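Local coordinates for ribonucleoside-diphosphate reductase small chain 2 (Saccharomyces cerevisiae, PDB 1JK0), which is the RNR4 small subunit of ribonucleotide reductase, required for folding of its partner RNR2 and for assembly with the large subunits into the enzyme that makes deoxyribonucleotides, at residues M18-L27 with L230-P238; L100-L108 with Y175-K185. One frame throughout, in Å; residues are numbered along the deposited sequence.

Interaction 1: residues M18-L27 with L230-P238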
# COMPACT_ATOMS: atom_id res chain seq x y z
N MET B 18 -18.28 2.00 -27.65
CA MET B 18 -17.43 2.48 -26.57
C MET B 18 -16.68 1.29 -25.97
O MET B 18 -15.50 1.38 -25.65
CB MET B 18 -18.28 3.17 -25.51
CG MET B 18 -17.57 4.32 -24.80
SD MET B 18 -18.62 5.28 -23.67
CE MET B 18 -17.84 4.93 -22.14
N LYS B 19 -17.38 0.16 -25.84
CA LYS B 19 -16.77 -1.05 -25.30
C LYS B 19 -15.54 -1.45 -26.13
O LYS B 19 -14.55 -1.93 -25.60
CB LYS B 19 -17.78 -2.21 -25.30
CG LYS B 19 -19.06 -1.98 -24.49
CD LYS B 19 -20.10 -3.06 -24.81
CE LYS B 19 -21.40 -2.86 -24.04
NZ LYS B 19 -21.29 -3.17 -22.58
N GLU B 20 -15.62 -1.26 -27.45
CA GLU B 20 -14.50 -1.63 -28.31
C GLU B 20 -13.49 -0.50 -28.35
O GLU B 20 -12.32 -0.72 -28.67
CB GLU B 20 -14.99 -1.91 -29.72
CG GLU B 20 -14.43 -3.18 -30.31
CD GLU B 20 -14.94 -4.41 -29.59
OE1 GLU B 20 -16.18 -4.57 -29.51
OE2 GLU B 20 -14.11 -5.21 -29.10
N ALA B 21 -13.95 0.70 -28.02
CA ALA B 21 -13.09 1.87 -28.03
C ALA B 21 -12.25 1.98 -26.76
O ALA B 21 -11.13 2.49 -26.80
CB ALA B 21 -13.94 3.13 -28.20
N GLU B 22 -12.76 1.50 -25.63
CA GLU B 22 -11.99 1.58 -24.40
C GLU B 22 -10.56 1.05 -24.55
O GLU B 22 -9.78 1.12 -23.62
CB GLU B 22 -12.69 0.83 -23.27
CG GLU B 22 -14.02 1.40 -22.88
CD GLU B 22 -14.51 0.87 -21.55
OE1 GLU B 22 -14.40 -0.35 -21.30
OE2 GLU B 22 -15.01 1.69 -20.75
N LYS B 23 -10.22 0.54 -25.73
CA LYS B 23 -8.88 0.01 -25.93
C LYS B 23 -7.90 1.11 -26.33
O LYS B 23 -6.70 1.00 -26.08
CB LYS B 23 -8.90 -1.08 -27.00
CG LYS B 23 -7.94 -2.22 -26.74
CD LYS B 23 -8.38 -3.46 -27.52
CE LYS B 23 -7.47 -4.66 -27.27
NZ LYS B 23 -7.98 -5.88 -27.96
N ASP B 24 -8.41 2.17 -26.95
CA ASP B 24 -7.56 3.27 -27.36
C ASP B 24 -7.30 4.19 -26.18
O ASP B 24 -6.48 5.10 -26.27
CB ASP B 24 -8.20 4.10 -28.49
CG ASP B 24 -8.77 3.25 -29.60
OD1 ASP B 24 -8.19 2.17 -29.86
OD2 ASP B 24 -9.78 3.66 -30.21
N GLU B 25 -8.01 3.97 -25.07
CA GLU B 25 -7.82 4.81 -23.89
C GLU B 25 -6.44 4.54 -23.28
O GLU B 25 -6.20 3.48 -22.68
CB GLU B 25 -8.91 4.55 -22.84
CG GLU B 25 -10.35 4.84 -23.28
CD GLU B 25 -10.62 6.30 -23.67
OE1 GLU B 25 -9.94 7.22 -23.16
OE2 GLU B 25 -11.53 6.53 -24.50
N ILE B 26 -5.55 5.50 -23.44
CA ILE B 26 -4.18 5.43 -22.93
C ILE B 26 -4.21 5.28 -21.42
O ILE B 26 -3.29 4.73 -20.81
CB ILE B 26 -3.41 6.72 -23.29
CG1 ILE B 26 -3.98 7.90 -22.51
CG2 ILE B 26 -3.53 7.01 -24.77
CD1 ILE B 26 -3.26 9.20 -22.74
N LEU B 27 -5.29 5.77 -20.82
CA LEU B 27 -5.50 5.74 -19.38
C LEU B 27 -5.64 4.30 -18.91
O LEU B 27 -5.00 3.88 -17.95
CB LEU B 27 -6.78 6.52 -19.06
CG LEU B 27 -6.82 7.40 -17.81
CD1 LEU B 27 -5.68 8.38 -17.83
CD2 LEU B 27 -8.15 8.12 -17.76
N LEU B 230 -10.29 11.94 -14.01
CA LEU B 230 -10.01 10.80 -14.87
C LEU B 230 -10.98 10.87 -16.04
O LEU B 230 -10.58 10.95 -17.20
CB LEU B 230 -10.19 9.49 -14.12
CG LEU B 230 -9.15 9.28 -13.01
CD1 LEU B 230 -9.40 7.95 -12.33
CD2 LEU B 230 -7.75 9.33 -13.61
N PHE B 231 -12.27 10.87 -15.71
CA PHE B 231 -13.30 10.95 -16.72
C PHE B 231 -12.91 11.98 -17.78
O PHE B 231 -12.85 11.68 -18.98
CB PHE B 231 -14.63 11.36 -16.09
CG PHE B 231 -15.79 11.33 -17.04
CD1 PHE B 231 -16.42 10.12 -17.33
CD2 PHE B 231 -16.23 12.49 -17.66
CE1 PHE B 231 -17.48 10.08 -18.24
CE2 PHE B 231 -17.28 12.46 -18.57
CZ PHE B 231 -17.91 11.25 -18.86
N ALA B 232 -12.61 13.20 -17.33
CA ALA B 232 -12.23 14.27 -18.24
C ALA B 232 -11.19 13.85 -19.25
O ALA B 232 -11.20 14.29 -20.39
CB ALA B 232 -11.72 15.45 -17.45
N HIS B 233 -10.28 12.97 -18.85
CA HIS B 233 -9.23 12.54 -19.77
C HIS B 233 -9.62 11.36 -20.65
O HIS B 233 -8.79 10.81 -21.36
CB HIS B 233 -7.95 12.25 -18.99
CG HIS B 233 -7.39 13.46 -18.32
ND1 HIS B 233 -7.94 14.71 -18.48
CD2 HIS B 233 -6.35 13.61 -17.47
CE1 HIS B 233 -7.26 15.59 -17.76
NE2 HIS B 233 -6.29 14.94 -17.14
N LEU B 234 -10.89 10.98 -20.61
CA LEU B 234 -11.36 9.87 -21.42
C LEU B 234 -11.70 10.39 -22.81
O LEU B 234 -12.43 11.37 -22.96
CB LEU B 234 -12.59 9.26 -20.76
CG LEU B 234 -12.52 7.79 -20.35
CD1 LEU B 234 -11.13 7.41 -19.84
CD2 LEU B 234 -13.58 7.55 -19.30
N ARG B 235 -11.15 9.73 -23.83
CA ARG B 235 -11.35 10.11 -25.23
C ARG B 235 -12.77 9.85 -25.74
O ARG B 235 -13.27 10.57 -26.62
CB ARG B 235 -10.38 9.34 -26.09
CG ARG B 235 -8.96 9.74 -25.88
CD ARG B 235 -8.08 8.71 -26.53
NE ARG B 235 -6.68 9.09 -26.53
CZ ARG B 235 -5.76 8.41 -27.18
NH1 ARG B 235 -6.10 7.32 -27.85
NH2 ARG B 235 -4.50 8.82 -27.16
N THR B 236 -13.38 8.81 -25.20
CA THR B 236 -14.73 8.40 -25.57
C THR B 236 -15.63 8.55 -24.34
O THR B 236 -15.57 7.74 -23.42
CB THR B 236 -14.73 6.91 -25.99
OG1 THR B 236 -13.53 6.63 -26.72
CG2 THR B 236 -15.93 6.59 -26.85
N LYS B 237 -16.44 9.60 -24.32
CA LYS B 237 -17.35 9.81 -23.20
C LYS B 237 -18.63 9.03 -23.50
O LYS B 237 -18.93 8.74 -24.65
CB LYS B 237 -17.68 11.29 -23.06
CG LYS B 237 -16.48 12.23 -23.01
CD LYS B 237 -15.91 12.32 -21.60
CE LYS B 237 -15.06 13.58 -21.43
NZ LYS B 237 -13.92 13.63 -22.38
N PRO B 238 -19.39 8.66 -22.46
CA PRO B 238 -20.63 7.92 -22.69
C PRO B 238 -21.71 8.95 -23.01
O PRO B 238 -21.45 10.15 -22.94
CB PRO B 238 -20.86 7.23 -21.36
CG PRO B 238 -20.40 8.28 -20.39
CD PRO B 238 -19.12 8.80 -21.02
O HOH W 1 -13.92 5.23 -23.54
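The carboxylate of Glu25 reaches the turn at Arg235-Thr236 and takes up its donors with both oxygens. OE1 receives the backbone N of Arg235 at 2.9 Å on its syn lone pair, in a nearly straight bond (164°). OE2 of Glu25 accepts twice from Thr236: OG1, 3.0 Å away, meets it almost along the C-O bond, while N comes from the syn side, tilted out of the carboxylate plane and more bent (135°). A water donates to Glu25 OE2 and Thr236 O, so Glu25 OE2 gathers three donors and the carboxylate is probably fixed in rotation. The CB of Glu25 does not point at the other segment; the bend at chi2 (-61°) brings the carboxylate in. The Arg235 guanidinium does not pair with this carboxylate; its plane is strongly inclined to it, and NH1 lies 2.8 Å from Asp24 O at an angle too poor for a hydrogen bond. Ile26 CG2 lies over one guanidinium face, toward the rim. The contact joins the N-terminal helix 13-21 and the chain following it to the end of helix 207-232, a long helix of the ferritin-like helical fold, where the chain leaves helical geometry at His233. Lys237 NZ bonds back to Leu234 O. Apolar packing flanks the polar centre. Toward helix 13-21, Met18 CG lies 3.5 Å from Thr236 CG2; its SD lies 3.8 Å from Pro238 CB, and the bend at chi3 turns CE toward the same proline. At the other end Leu27 CD2 meets Leu234 CD1 at 3.7 Å, the side chains lying across one another.

Interaction 2: residues L100-L108 with Y175-K185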
# COMPACT_ATOMS: atom_id res chain seq x y z
N LEU B 100 -13.83 -1.49 -3.35
CA LEU B 100 -13.95 -1.31 -4.79
C LEU B 100 -12.90 -0.34 -5.31
O LEU B 100 -12.52 -0.40 -6.48
CB LEU B 100 -15.36 -0.82 -5.16
CG LEU B 100 -15.84 0.58 -4.78
CD1 LEU B 100 -17.18 0.86 -5.47
CD2 LEU B 100 -15.97 0.69 -3.28
N ILE B 101 -12.44 0.56 -4.43
CA ILE B 101 -11.40 1.52 -4.77
C ILE B 101 -10.22 0.74 -5.37
O ILE B 101 -9.48 1.26 -6.19
CB ILE B 101 -10.91 2.28 -3.51
CG1 ILE B 101 -12.05 3.13 -2.95
CG2 ILE B 101 -9.73 3.16 -3.84
CD1 ILE B 101 -11.69 3.97 -1.74
N GLU B 102 -10.08 -0.51 -4.94
CA GLU B 102 -9.03 -1.39 -5.44
C GLU B 102 -9.24 -1.73 -6.93
O GLU B 102 -8.28 -1.82 -7.70
CB GLU B 102 -9.00 -2.69 -4.64
CG GLU B 102 -8.29 -2.66 -3.31
CD GLU B 102 -9.05 -1.92 -2.25
OE1 GLU B 102 -10.30 -1.88 -2.32
OE2 GLU B 102 -8.40 -1.38 -1.32
N ASN B 103 -10.49 -1.95 -7.31
CA ASN B 103 -10.79 -2.29 -8.69
C ASN B 103 -10.51 -1.14 -9.61
O ASN B 103 -9.95 -1.33 -10.68
CB ASN B 103 -12.25 -2.72 -8.85
CG ASN B 103 -12.54 -4.05 -8.21
OD1 ASN B 103 -11.68 -4.94 -8.19
ND2 ASN B 103 -13.76 -4.21 -7.69
N PHE B 104 -10.92 0.06 -9.21
CA PHE B 104 -10.67 1.23 -10.02
C PHE B 104 -9.17 1.42 -10.17
O PHE B 104 -8.66 1.70 -11.26
CB PHE B 104 -11.30 2.47 -9.41
CG PHE B 104 -12.78 2.59 -9.64
CD1 PHE B 104 -13.68 1.81 -8.90
CD2 PHE B 104 -13.27 3.44 -10.61
CE1 PHE B 104 -15.06 1.90 -9.14
CE2 PHE B 104 -14.63 3.54 -10.85
CZ PHE B 104 -15.53 2.76 -10.11
N SER B 105 -8.46 1.23 -9.07
CA SER B 105 -7.01 1.39 -9.05
C SER B 105 -6.31 0.36 -9.95
O SER B 105 -5.25 0.63 -10.52
CB SER B 105 -6.50 1.26 -7.61
OG SER B 105 -5.11 1.49 -7.54
N ALA B 106 -6.92 -0.81 -10.07
CA ALA B 106 -6.37 -1.88 -10.88
C ALA B 106 -6.56 -1.60 -12.38
O ALA B 106 -5.82 -2.11 -13.22
CB ALA B 106 -7.03 -3.19 -10.51
N GLN B 107 -7.54 -0.76 -12.70
CA GLN B 107 -7.81 -0.44 -14.08
C GLN B 107 -6.98 0.74 -14.58
O GLN B 107 -6.66 0.82 -15.77
CB GLN B 107 -9.28 -0.14 -14.24
CG GLN B 107 -10.16 -1.22 -13.67
CD GLN B 107 -11.59 -1.07 -14.10
OE1 GLN B 107 -11.89 -1.16 -15.28
NE2 GLN B 107 -12.49 -0.84 -13.14
N LEU B 108 -6.64 1.64 -13.68
CA LEU B 108 -5.85 2.82 -14.00
C LEU B 108 -4.37 2.42 -14.06
O LEU B 108 -3.70 2.35 -13.03
CB LEU B 108 -6.08 3.86 -12.93
CG LEU B 108 -5.58 5.26 -13.23
CD1 LEU B 108 -6.16 5.78 -14.53
CD2 LEU B 108 -5.95 6.16 -12.09
N TYR B 175 -16.07 1.74 -18.37
CA TYR B 175 -15.20 2.47 -17.45
C TYR B 175 -15.68 3.89 -17.15
O TYR B 175 -15.77 4.30 -15.99
CB TYR B 175 -13.78 2.53 -18.00
CG TYR B 175 -12.81 3.26 -17.10
CD1 TYR B 175 -12.56 2.80 -15.81
CD2 TYR B 175 -12.16 4.42 -17.53
CE1 TYR B 175 -11.69 3.48 -14.97
CE2 TYR B 175 -11.29 5.10 -16.69
CZ TYR B 175 -11.06 4.62 -15.41
OH TYR B 175 -10.19 5.28 -14.58
N ALA B 176 -15.99 4.63 -18.21
CA ALA B 176 -16.46 6.00 -18.03
C ALA B 176 -17.69 5.98 -17.14
O ALA B 176 -17.82 6.82 -16.25
CB ALA B 176 -16.79 6.61 -19.37
N GLU B 177 -18.58 5.02 -17.37
CA GLU B 177 -19.79 4.91 -16.57
C GLU B 177 -19.45 4.65 -15.11
O GLU B 177 -19.84 5.43 -14.23
CB GLU B 177 -20.67 3.79 -17.11
CG GLU B 177 -21.44 4.18 -18.36
CD GLU B 177 -22.21 3.03 -18.98
OE1 GLU B 177 -22.86 3.26 -20.02
OE2 GLU B 177 -22.15 1.90 -18.44
N ARG B 178 -18.72 3.57 -14.85
CA ARG B 178 -18.32 3.22 -13.49
C ARG B 178 -17.70 4.42 -12.80
O ARG B 178 -17.82 4.59 -11.59
CB ARG B 178 -17.31 2.07 -13.50
CG ARG B 178 -17.75 0.83 -14.25
CD ARG B 178 -16.93 -0.38 -13.83
NE ARG B 178 -15.67 -0.53 -14.55
CZ ARG B 178 -15.57 -0.97 -15.80
NH1 ARG B 178 -16.67 -1.31 -16.46
NH2 ARG B 178 -14.39 -1.11 -16.37
N LEU B 179 -17.02 5.26 -13.57
CA LEU B 179 -16.40 6.45 -12.99
C LEU B 179 -17.48 7.39 -12.47
O LEU B 179 -17.47 7.78 -11.31
CB LEU B 179 -15.53 7.15 -14.04
CG LEU B 179 -14.04 7.32 -13.75
CD1 LEU B 179 -13.48 6.19 -12.91
CD2 LEU B 179 -13.32 7.40 -15.07
N VAL B 180 -18.44 7.74 -13.33
CA VAL B 180 -19.52 8.64 -12.93
C VAL B 180 -20.26 8.10 -11.69
O VAL B 180 -20.56 8.84 -10.76
CB VAL B 180 -20.52 8.87 -14.09
CG1 VAL B 180 -21.59 9.85 -13.66
CG2 VAL B 180 -19.78 9.40 -15.31
N ALA B 181 -20.54 6.80 -11.68
CA ALA B 181 -21.22 6.19 -10.54
C ALA B 181 -20.36 6.34 -9.29
O ALA B 181 -20.84 6.75 -8.23
CB ALA B 181 -21.46 4.71 -10.81
N PHE B 182 -19.08 6.01 -9.43
CA PHE B 182 -18.14 6.10 -8.32
C PHE B 182 -18.20 7.49 -7.67
O PHE B 182 -18.23 7.60 -6.45
CB PHE B 182 -16.72 5.79 -8.80
CG PHE B 182 -15.75 5.54 -7.69
CD1 PHE B 182 -14.43 5.98 -7.79
CD2 PHE B 182 -16.14 4.84 -6.54
CE1 PHE B 182 -13.52 5.74 -6.75
CE2 PHE B 182 -15.23 4.59 -5.51
CZ PHE B 182 -13.92 5.04 -5.61
N ALA B 183 -18.23 8.53 -8.50
CA ALA B 183 -18.29 9.90 -7.99
C ALA B 183 -19.60 10.17 -7.25
O ALA B 183 -19.63 10.91 -6.27
CB ALA B 183 -18.13 10.90 -9.12
N ALA B 184 -20.68 9.57 -7.76
CA ALA B 184 -21.99 9.71 -7.14
C ALA B 184 -21.82 9.16 -5.74
O ALA B 184 -22.11 9.84 -4.76
CB ALA B 184 -23.02 8.89 -7.90
N LYS B 185 -21.31 7.93 -5.67
CA LYS B 185 -21.08 7.26 -4.39
C LYS B 185 -20.09 7.97 -3.48
O LYS B 185 -20.06 7.74 -2.26
CB LYS B 185 -20.56 5.83 -4.60
CG LYS B 185 -20.35 5.15 -3.27
CD LYS B 185 -19.52 3.90 -3.32
CE LYS B 185 -19.16 3.47 -1.91
NZ LYS B 185 -18.53 4.59 -1.15
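Phe104 and Phe182 stack face to face between the two helices, ring centroids 4.2 Å apart and planes inclined by 19°. This is the tight part of the contact. The stack is offset: CD1 of Phe182 sits over the centre of the Phe104 ring, whereas Phe104 CE1 lies toward the rim of the Phe182 ring. With Phe182 CG swung opposite its own backbone N (chi1 -166°), the ring reaches across to helix 101-107 while CB rests 3.5 Å from Phe104 CZ. The edge of Phe104 is packed too, Leu179 CD1 approaching CE2 at 3.5 Å and the carbonyl O of Arg178 lying beside CZ. Ile101 CG1 abuts the edge of Phe182 at CZ, 3.8 Å away. Replacing Phe104 with alanine would probably leave Phe182 without its stacking partner and open a gap beside Leu179. The Leu100-Lys185 end is looser and partly exposed, Leu100 CD1 only brushing Lys185 CD at 4.4 Å. Gln107 and Arg178, also partly exposed, are firmly bonded: Gln107 OE1 accepts from Arg178 NH2 at 2.7 Å through a lone pair in its carbonyl plane, and amide and guanidinium lie nearly coplanar. Arg178 bends at chi3 to present that N-H, and its NH1 is held by Ser173. Leu108 CD1 approaches the Tyr175 hydroxyl more distantly. The helix axes pass 11.9 Å apart, a wide spacing bridged by large side chains, and run roughly antiparallel at 143°. Short helix 101-107 thus leans on helix 175-188, which helices 207-232 and 240-258 also pack against, within the all-helical, ferritin-like fold of the reductase small chains.

In the fold
Helix 175-188 ties the two contacts together, its first turn lying against interaction 1 and its length carrying the second segment of interaction 2. Their centres are 13 Å apart, and interaction 2 is nested in the chain loop that interaction 1 closes. Glu22 OE2 probably accepts a hydrogen bond from Tyr175 N (2.6 Å), at the start of that helix. Ala176 CB meets both Met18 CE and Leu234 CD2 at 3.4 Å, while Leu230 CD1 packs on Tyr175 OH at 3.6 Å. Interaction 1 is remote from the predicted active-site tyrosine. Interaction 2 comes nearer: the side chain of Lys185 is about 11 Å from the side chain of Tyr131.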